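Probable starch synthase 4, chloroplastic/amyloplastic (Arabidopsis thaliana, PDB 6GNE) belongs to the starch synthase family of GT-B glycosyltransferases and binds adenosine-5'-diphosphate and glycan ligands. Local coordinates at residues Glu72-Asp76 and Ser122-Ala127; Gln321-Ile327 and Pro393-Pro398. The contacts are given in a common frame with arbitrary orientation. Residue numbers count along the deposited sequence, not the author numbering.

The two contacts lie in different halves of the GT-B fold, on opposite sides of the chain's centre, with their own centres 36 Å apart and their nearest atoms about 20 Å apart. Contact 1 comes first along the chain and closes before contact 2 opens. It lays helix 117-134 against strand 64-75 of the mixed N-terminal sheet, within the starch synthase catalytic domain range. Contact 2 follows two adjacent strands, 311-317 and 389-392, of the six-stranded parallel sheet in the C-terminal half: the turn and start of helix 324-336 meet the loop after strand 389-392. Only contact 2 touches ADP and AC1; contact 1 is part of the interior of the other half.

Contact 1: Glu72-Asp76 and Ser122-Ala127; sequences ESYFD and SYFSRA
In the N-terminal half of the GT-B fold, helix 117-134 packs across the end of strand 64-75, which belongs to the large mixed sheet. The extended residues 72-75 and the helical residues 122-127 run at 138° to one another, their axes approaching to 7.9 Å; the CA atoms pair as Phe75 with Tyr123 (6.6 Å) and Ser73 with Ala127 (5.3 Å). No hydrogen bond joins the segments, so the fit rests on side-chain packing. Along the helix, Ser122 comes first: its OG lies 3.7 Å from Phe75 CE1, near the ring plane, and hydrogen-bonds back to Phe118 O. Tyr123, chi1 t, turns its ring edge to the face of Phe75 in a T-shaped stack (centroids 5.2 Å apart, planes at 70°; Tyr123 CD2 to Phe75 CG 3.5 Å). Its CB adds a CH-pi contact, 4.0 Å from the Phe75 centroid, and its OH reaches Asn82 of the neighbouring strand 78-89. One turn on, Arg126 (chi1 t, chi2 p) extends past Ser73 to Tyr74, whose CB lies over a guanidinium face and whose CD1 is 3.3 Å from Arg126 NH1; Tyr160 and Cys191 O take hydrogen bonds from this guanidinium. Ala127 closes the interface where strand and helix come nearest: Ser73, chi1 t, sets its OG 3.3 Å from Ala127 CA and 3.4 Å from Ala127 CB.

Contact 2: Gln321-Ile327 and Pro393-Pro398; sequences QKGVHLI and PSIFEP. With AC1 (4,6-dideoxy-4-{[(1S,4R,5S,6S)-4,5,6-trihydroxy-3-(hydroxymethyl)cyclohex-2-en-1-yl]amino}-alpha-D-glucopyranose), chain C; ADP (adenosine-5'-diphosphate), chain F.
The ADP and glycan pockets of this GT-B enzyme meet where residues 321-327 approach the loop 393-398. Gln321 and Lys322 form the end of a 3-10 turn, and Gly323 is the N-cap of helix 324-336. The opposing loop has no regular secondary structure; the closest CA atoms are those of Lys322 and Ser394, 4.1 Å apart. Gln321 O accepts a hydrogen bond from Ile395 N (2.7 Å) and a weak one from Phe396 N (3.5 Å). With chi1 and chi2 both t, Gln321 lays CG over the Phe396 ring, 3.7 Å from its centroid, and NE2 donates to AC1 O2B (2.9 Å). Lys322 starts m, m and then extends, so that NZ makes a salt bridge with Glu397 OE1 (2.8 Å) and hydrogen-bonds ADP O3B (2.9 Å) and O3A (3.1 Å). Glu397 OE1 also accepts from AC1 O3B (2.7 Å), while its OE2 accepts from Ser394 OG (2.7 Å). A water bridges Lys322 O and Ser394 OG, 2.9 Å from each. Gly323, at phi 70°, puts CA 3.5 Å from Pro393 O, where a CB would clash. Behind it, Leu326 CB and Ile327 CG1 pack on Pro393 CB (3.9 Å) and CG (3.8 Å), respectively. A lysine facing the diphosphate, paired with a glutamate bonded to AC1, is consistent with the ligand cleft of GT-B glycosyltransferases, as in the glycogen and starch synthases.

Contact 1: Glu72-Asp76 and Ser122-Ala127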
loop_
_atom_site.group_PDB
_atom_site.type_symbol
_atom_site.label_atom_id
_atom_site.label_comp_id
_atom_site.label_asym_id
_atom_site.label_seq_id
_atom_site.Cartn_x
_atom_site.Cartn_y
_atom_site.Cartn_z
ATOM N N GLU A 72 16.890 4.326 25.686
ATOM C CA GLU A 72 17.768 5.387 25.213
ATOM C C GLU A 72 18.264 5.041 23.817
ATOM O O GLU A 72 18.665 3.906 23.566
ATOM C CB GLU A 72 18.950 5.584 26.166
ATOM C CG GLU A 72 18.518 5.954 27.577
ATOM C CD GLU A 72 19.455 6.942 28.239
ATOM O OE1 GLU A 72 18.978 8.047 28.595
ATOM O OE2 GLU A 72 20.653 6.618 28.397
ATOM N N SER A 73 18.223 6.021 22.919
ATOM C CA SER A 73 18.537 5.844 21.496
ATOM C C SER A 73 19.488 6.933 21.021
ATOM O O SER A 73 19.418 8.061 21.501
ATOM C CB SER A 73 17.233 5.915 20.707
ATOM O OG SER A 73 17.441 5.805 19.329
ATOM N N TYR A 74 20.335 6.609 20.057
ATOM C CA TYR A 74 21.315 7.560 19.541
ATOM C C TYR A 74 20.775 8.477 18.457
ATOM O O TYR A 74 20.062 8.041 17.594
ATOM C CB TYR A 74 22.523 6.780 18.994
ATOM C CG TYR A 74 23.634 7.603 18.354
ATOM C CD1 TYR A 74 23.570 7.988 17.001
ATOM C CD2 TYR A 74 24.777 7.961 19.092
ATOM C CE1 TYR A 74 24.604 8.730 16.416
ATOM C CE2 TYR A 74 25.809 8.703 18.510
ATOM C CZ TYR A 74 25.719 9.070 17.176
ATOM O OH TYR A 74 26.717 9.802 16.602
ATOM N N PHE A 75 21.154 9.748 18.504
ATOM C CA PHE A 75 20.951 10.684 17.380
ATOM C C PHE A 75 21.856 11.913 17.519
ATOM O O PHE A 75 21.895 12.494 18.596
ATOM C CB PHE A 75 19.497 11.130 17.310
ATOM C CG PHE A 75 19.011 11.396 15.924
ATOM C CD1 PHE A 75 18.931 10.359 14.983
ATOM C CD2 PHE A 75 18.592 12.666 15.551
ATOM C CE1 PHE A 75 18.463 10.599 13.701
ATOM C CE2 PHE A 75 18.120 12.910 14.259
ATOM C CZ PHE A 75 18.053 11.875 13.343
ATOM N N ASP A 76 22.583 12.295 16.456
ATOM C CA ASP A 76 23.476 13.491 16.461
ATOM C C ASP A 76 24.472 13.469 17.626
ATOM O O ASP A 76 24.661 14.483 18.294
ATOM C CB ASP A 76 22.667 14.819 16.485
ATOM C CG ASP A 76 21.843 15.053 15.189
ATOM O OD1 ASP A 76 22.350 14.821 14.075
ATOM O OD2 ASP A 76 20.683 15.501 15.280
ATOM N N SER A 122 14.873 8.216 9.955
ATOM C CA SER A 122 16.181 7.665 10.328
ATOM C C SER A 122 16.305 7.544 11.863
ATOM O O SER A 122 16.871 6.567 12.361
ATOM C CB SER A 122 17.346 8.471 9.729
ATOM O OG SER A 122 17.360 9.793 10.212
ATOM N N TYR A 123 15.778 8.511 12.618
ATOM C CA TYR A 123 15.724 8.365 14.087
ATOM C C TYR A 123 14.950 7.116 14.488
ATOM O O TYR A 123 15.435 6.284 15.265
ATOM C CB TYR A 123 15.079 9.578 14.765
ATOM C CG TYR A 123 15.007 9.463 16.286
ATOM C CD1 TYR A 123 13.961 8.751 16.916
ATOM C CD2 TYR A 123 15.979 10.058 17.099
ATOM C CE1 TYR A 123 13.910 8.645 18.299
ATOM C CE2 TYR A 123 15.919 9.957 18.487
ATOM C CZ TYR A 123 14.892 9.253 19.085
ATOM O OH TYR A 123 14.831 9.178 20.465
ATOM N N PHE A 124 13.735 7.022 13.959
ATOM C CA PHE A 124 12.850 5.905 14.224
ATOM C C PHE A 124 13.526 4.569 13.940
ATOM O O PHE A 124 13.421 3.630 14.749
ATOM C CB PHE A 124 11.565 6.023 13.397
ATOM C CG PHE A 124 10.723 4.779 13.427
ATOM C CD1 PHE A 124 10.201 4.308 14.638
ATOM C CD2 PHE A 124 10.473 4.058 12.267
ATOM C CE1 PHE A 124 9.442 3.153 14.683
ATOM C CE2 PHE A 124 9.691 2.899 12.311
ATOM C CZ PHE A 124 9.179 2.448 13.521
ATOM N N SER A 125 14.201 4.488 12.794
ATOM C CA SER A 125 14.900 3.267 12.374
ATOM C C SER A 125 15.954 2.879 13.384
ATOM O O SER A 125 16.068 1.709 13.722
ATOM C CB SER A 125 15.560 3.445 11.001
ATOM O OG SER A 125 14.599 3.627 9.974
ATOM N N ARG A 126 16.706 3.860 13.874
ATOM C CA ARG A 126 17.726 3.612 14.892
ATOM C C ARG A 126 17.083 3.139 16.187
ATOM O O ARG A 126 17.433 2.074 16.695
ATOM C CB ARG A 126 18.570 4.860 15.168
ATOM C CG ARG A 126 19.687 4.670 16.183
ATOM C CD ARG A 126 20.717 3.682 15.655
ATOM N NE ARG A 126 21.662 3.215 16.675
ATOM C CZ ARG A 126 22.878 3.700 16.894
ATOM N NH1 ARG A 126 23.351 4.760 16.236
ATOM N NH2 ARG A 126 23.620 3.139 17.834
ATOM N N ALA A 127 16.132 3.922 16.693
ATOM C CA ALA A 127 15.420 3.582 17.914
ATOM C C ALA A 127 14.760 2.212 17.846
ATOM O O ALA A 127 14.705 1.523 18.860
ATOM C CB ALA A 127 14.393 4.655 18.248
#

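Contact 2: Gln321-Ile327 and Pro393-Pro398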
loop_
_atom_site.group_PDB
_atom_site.type_symbol
_atom_site.label_atom_id
_atom_site.label_comp_id
_atom_site.label_asym_id
_atom_site.label_seq_id
_atom_site.Cartn_x
_atom_site.Cartn_y
_atom_site.Cartn_z
ATOM N N GLN A 321 0.527 9.614 -10.295
ATOM C CA GLN A 321 0.663 8.175 -10.481
ATOM C C GLN A 321 -0.664 7.515 -10.905
ATOM O O GLN A 321 -0.677 6.577 -11.749
ATOM C CB GLN A 321 1.180 7.535 -9.203
ATOM C CG GLN A 321 1.216 6.005 -9.198
ATOM C CD GLN A 321 1.464 5.414 -7.834
ATOM O OE1 GLN A 321 2.079 6.058 -6.988
ATOM N NE2 GLN A 321 0.972 4.176 -7.607
ATOM N N LYS A 322 -1.756 8.008 -10.331
ATOM C CA LYS A 322 -3.067 7.397 -10.479
ATOM C C LYS A 322 -3.821 7.794 -11.770
ATOM O O LYS A 322 -4.954 7.359 -11.983
ATOM C CB LYS A 322 -3.910 7.748 -9.251
ATOM C CG LYS A 322 -3.277 7.301 -7.949
ATOM C CD LYS A 322 -3.196 5.771 -7.833
ATOM C CE LYS A 322 -2.779 5.352 -6.446
ATOM N NZ LYS A 322 -2.377 3.933 -6.371
ATOM N N GLY A 323 -3.183 8.597 -12.622
ATOM C CA GLY A 323 -3.763 9.010 -13.884
ATOM C C GLY A 323 -4.936 9.969 -13.649
ATOM O O GLY A 323 -6.057 9.696 -14.058
ATOM N N VAL A 324 -4.673 11.069 -12.960
ATOM C CA VAL A 324 -5.742 11.984 -12.574
ATOM C C VAL A 324 -6.469 12.659 -13.739
ATOM O O VAL A 324 -7.657 12.985 -13.594
ATOM C CB VAL A 324 -5.279 13.089 -11.600
ATOM C CG1 VAL A 324 -5.194 12.486 -10.190
ATOM C CG2 VAL A 324 -4.003 13.785 -12.071
ATOM N N HIS A 325 -5.765 12.877 -14.865
ATOM C CA HIS A 325 -6.405 13.434 -16.058
ATOM C C HIS A 325 -7.432 12.439 -16.612
ATOM O O HIS A 325 -8.507 12.868 -17.050
ATOM C CB HIS A 325 -5.382 13.865 -17.138
ATOM C CG HIS A 325 -4.517 15.014 -16.715
ATOM N ND1 HIS A 325 -5.038 16.229 -16.326
ATOM C CD2 HIS A 325 -3.164 15.127 -16.596
ATOM C CE1 HIS A 325 -4.050 17.041 -15.984
ATOM N NE2 HIS A 325 -2.903 16.396 -16.141
ATOM N N LEU A 326 -7.087 11.147 -16.582
ATOM C CA LEU A 326 -8.011 10.080 -16.960
ATOM C C LEU A 326 -9.173 9.907 -15.993
ATOM O O LEU A 326 -10.274 9.607 -16.420
ATOM C CB LEU A 326 -7.279 8.737 -17.141
ATOM C CG LEU A 326 -6.290 8.747 -18.300
ATOM C CD1 LEU A 326 -5.508 7.450 -18.296
ATOM C CD2 LEU A 326 -7.020 8.998 -19.646
ATOM N N ILE A 327 -8.935 10.104 -14.703
ATOM C CA ILE A 327 -10.004 10.071 -13.725
ATOM C C ILE A 327 -10.975 11.227 -13.983
ATOM O O ILE A 327 -12.187 11.022 -14.028
ATOM C CB ILE A 327 -9.475 10.133 -12.296
ATOM C CG1 ILE A 327 -8.721 8.827 -11.988
ATOM C CG2 ILE A 327 -10.604 10.280 -11.305
ATOM C CD1 ILE A 327 -7.888 8.839 -10.723
ATOM N N PRO A 393 -7.001 3.861 -13.632
ATOM C CA PRO A 393 -6.320 4.176 -14.874
ATOM C C PRO A 393 -4.907 4.723 -14.641
ATOM O O PRO A 393 -4.566 5.816 -15.138
ATOM C CB PRO A 393 -7.245 5.228 -15.468
ATOM C CG PRO A 393 -7.627 5.995 -14.270
ATOM C CD PRO A 393 -7.889 4.943 -13.230
ATOM N N SER A 394 -4.091 3.967 -13.901
ATOM C CA SER A 394 -2.810 4.477 -13.373
ATOM C C SER A 394 -1.753 4.683 -14.461
ATOM O O SER A 394 -1.672 3.909 -15.421
ATOM C CB SER A 394 -2.275 3.539 -12.284
ATOM O OG SER A 394 -3.250 3.300 -11.280
ATOM N N ILE A 395 -0.956 5.739 -14.305
ATOM C CA ILE A 395 0.216 5.946 -15.167
ATOM C C ILE A 395 1.237 4.843 -14.872
ATOM O O ILE A 395 1.808 4.264 -15.778
ATOM C CB ILE A 395 0.826 7.362 -14.976
ATOM C CG1 ILE A 395 -0.225 8.462 -15.279
ATOM C CG2 ILE A 395 2.065 7.564 -15.847
ATOM C CD1 ILE A 395 -0.936 8.326 -16.611
ATOM N N PHE A 396 1.440 4.548 -13.591
ATOM C CA PHE A 396 2.190 3.351 -13.140
ATOM C C PHE A 396 1.628 2.871 -11.793
ATOM O O PHE A 396 1.019 3.623 -11.076
ATOM C CB PHE A 396 3.719 3.626 -13.052
ATOM C CG PHE A 396 4.118 4.498 -11.879
ATOM C CD1 PHE A 396 4.076 5.893 -11.976
ATOM C CD2 PHE A 396 4.525 3.919 -10.664
ATOM C CE1 PHE A 396 4.431 6.702 -10.907
ATOM C CE2 PHE A 396 4.890 4.720 -9.590
ATOM C CZ PHE A 396 4.842 6.115 -9.718
ATOM N N GLU A 397 1.836 1.614 -11.463
ATOM C CA GLU A 397 1.214 1.054 -10.295
ATOM C C GLU A 397 2.022 -0.181 -9.817
ATOM O O GLU A 397 1.871 -1.284 -10.359
ATOM C CB GLU A 397 -0.244 0.697 -10.598
ATOM C CG GLU A 397 -1.102 0.464 -9.372
ATOM C CD GLU A 397 -1.338 1.719 -8.556
ATOM O OE1 GLU A 397 -0.882 1.764 -7.422
ATOM O OE2 GLU A 397 -1.979 2.675 -9.025
ATOM N N PRO A 398 2.890 0.012 -8.798
ATOM C CA PRO A 398 3.690 -1.053 -8.228
ATOM C C PRO A 398 2.903 -2.313 -7.942
ATOM O O PRO A 398 3.333 -3.405 -8.294
ATOM C CB PRO A 398 4.204 -0.427 -6.935
ATOM C CG PRO A 398 4.345 1.030 -7.253
ATOM C CD PRO A 398 3.208 1.324 -8.191
HETATM C C1 AC1 C . 3.990 5.838 0.760
HETATM O O2 AC1 C . 6.134 4.781 0.352
HETATM C C2 AC1 C . 4.714 4.564 0.313
HETATM C C4A AC1 C . 1.254 -0.496 -3.771
HETATM C C3 AC1 C . 4.226 4.092 -1.066
HETATM O O3 AC1 C . 4.912 2.872 -1.360
HETATM C C4 AC1 C . 2.704 3.915 -1.047
HETATM N N4A AC1 C . 2.128 3.388 -2.297
HETATM C C5 AC1 C . 2.126 5.282 -0.671
HETATM O O5 AC1 C . 2.579 5.649 0.634
HETATM C C6 AC1 C . 0.609 5.298 -0.594
HETATM C C1B AC1 C . 2.443 2.070 -2.867
HETATM C C2B AC1 C . 1.953 1.875 -4.324
HETATM O O2B AC1 C . 1.493 3.093 -4.942
HETATM C C3B AC1 C . 0.895 0.791 -4.498
HETATM O O3B AC1 C . 0.879 0.457 -5.883
HETATM O O4 AC1 C . 0.173 -1.422 -3.903
HETATM C C5B AC1 C . 1.594 -0.242 -2.333
HETATM C C7B AC1 C . 2.072 0.939 -1.927
HETATM C C6B AC1 C . 1.457 -1.359 -1.325
HETATM O O6B AC1 C . 2.344 -2.439 -1.641
HETATM P PB ADP F . -1.577 3.490 -2.894
HETATM O O1B ADP F . -0.710 2.669 -1.986
HETATM O O2B ADP F . -2.475 4.497 -2.235
HETATM O O3B ADP F . -0.760 4.122 -3.997
HETATM P PA ADP F . -3.040 1.012 -3.091
HETATM O O1A ADP F . -4.107 0.553 -4.043
HETATM O O2A ADP F . -1.872 0.072 -2.943
HETATM O O3A ADP F . -2.593 2.469 -3.609
HETATM O "O5'" ADP F . -3.637 1.264 -1.621
HETATM C "C5'" ADP F . -4.716 2.169 -1.381
HETATM C "C4'" ADP F . -5.484 1.903 -0.073
HETATM O "O4'" ADP F . -5.917 3.147 0.497
HETATM C "C3'" ADP F . -6.766 1.123 -0.276
HETATM O "O3'" ADP F . -7.076 0.441 0.928
HETATM C "C2'" ADP F . -7.801 2.193 -0.505
HETATM O "O2'" ADP F . -9.116 1.765 -0.200
HETATM C "C1'" ADP F . -7.341 3.243 0.461
HETATM N N9 ADP F . -7.699 4.623 0.065
HETATM C C8 ADP F . -7.098 5.384 -0.858
HETATM N N7 ADP F . -7.671 6.607 -0.909
HETATM C C5 ADP F . -8.660 6.642 -0.002
HETATM C C6 ADP F . -9.680 7.632 0.464
HETATM N N6 ADP F . -9.741 8.866 -0.098
HETATM N N1 ADP F . -10.530 7.238 1.455
HETATM C C2 ADP F . -10.462 5.990 1.985
HETATM N N3 ADP F . -9.572 5.062 1.599
HETATM C C4 ADP F . -8.670 5.325 0.632
HETATM O O HOH W 1 -5.616 4.850 -10.694
#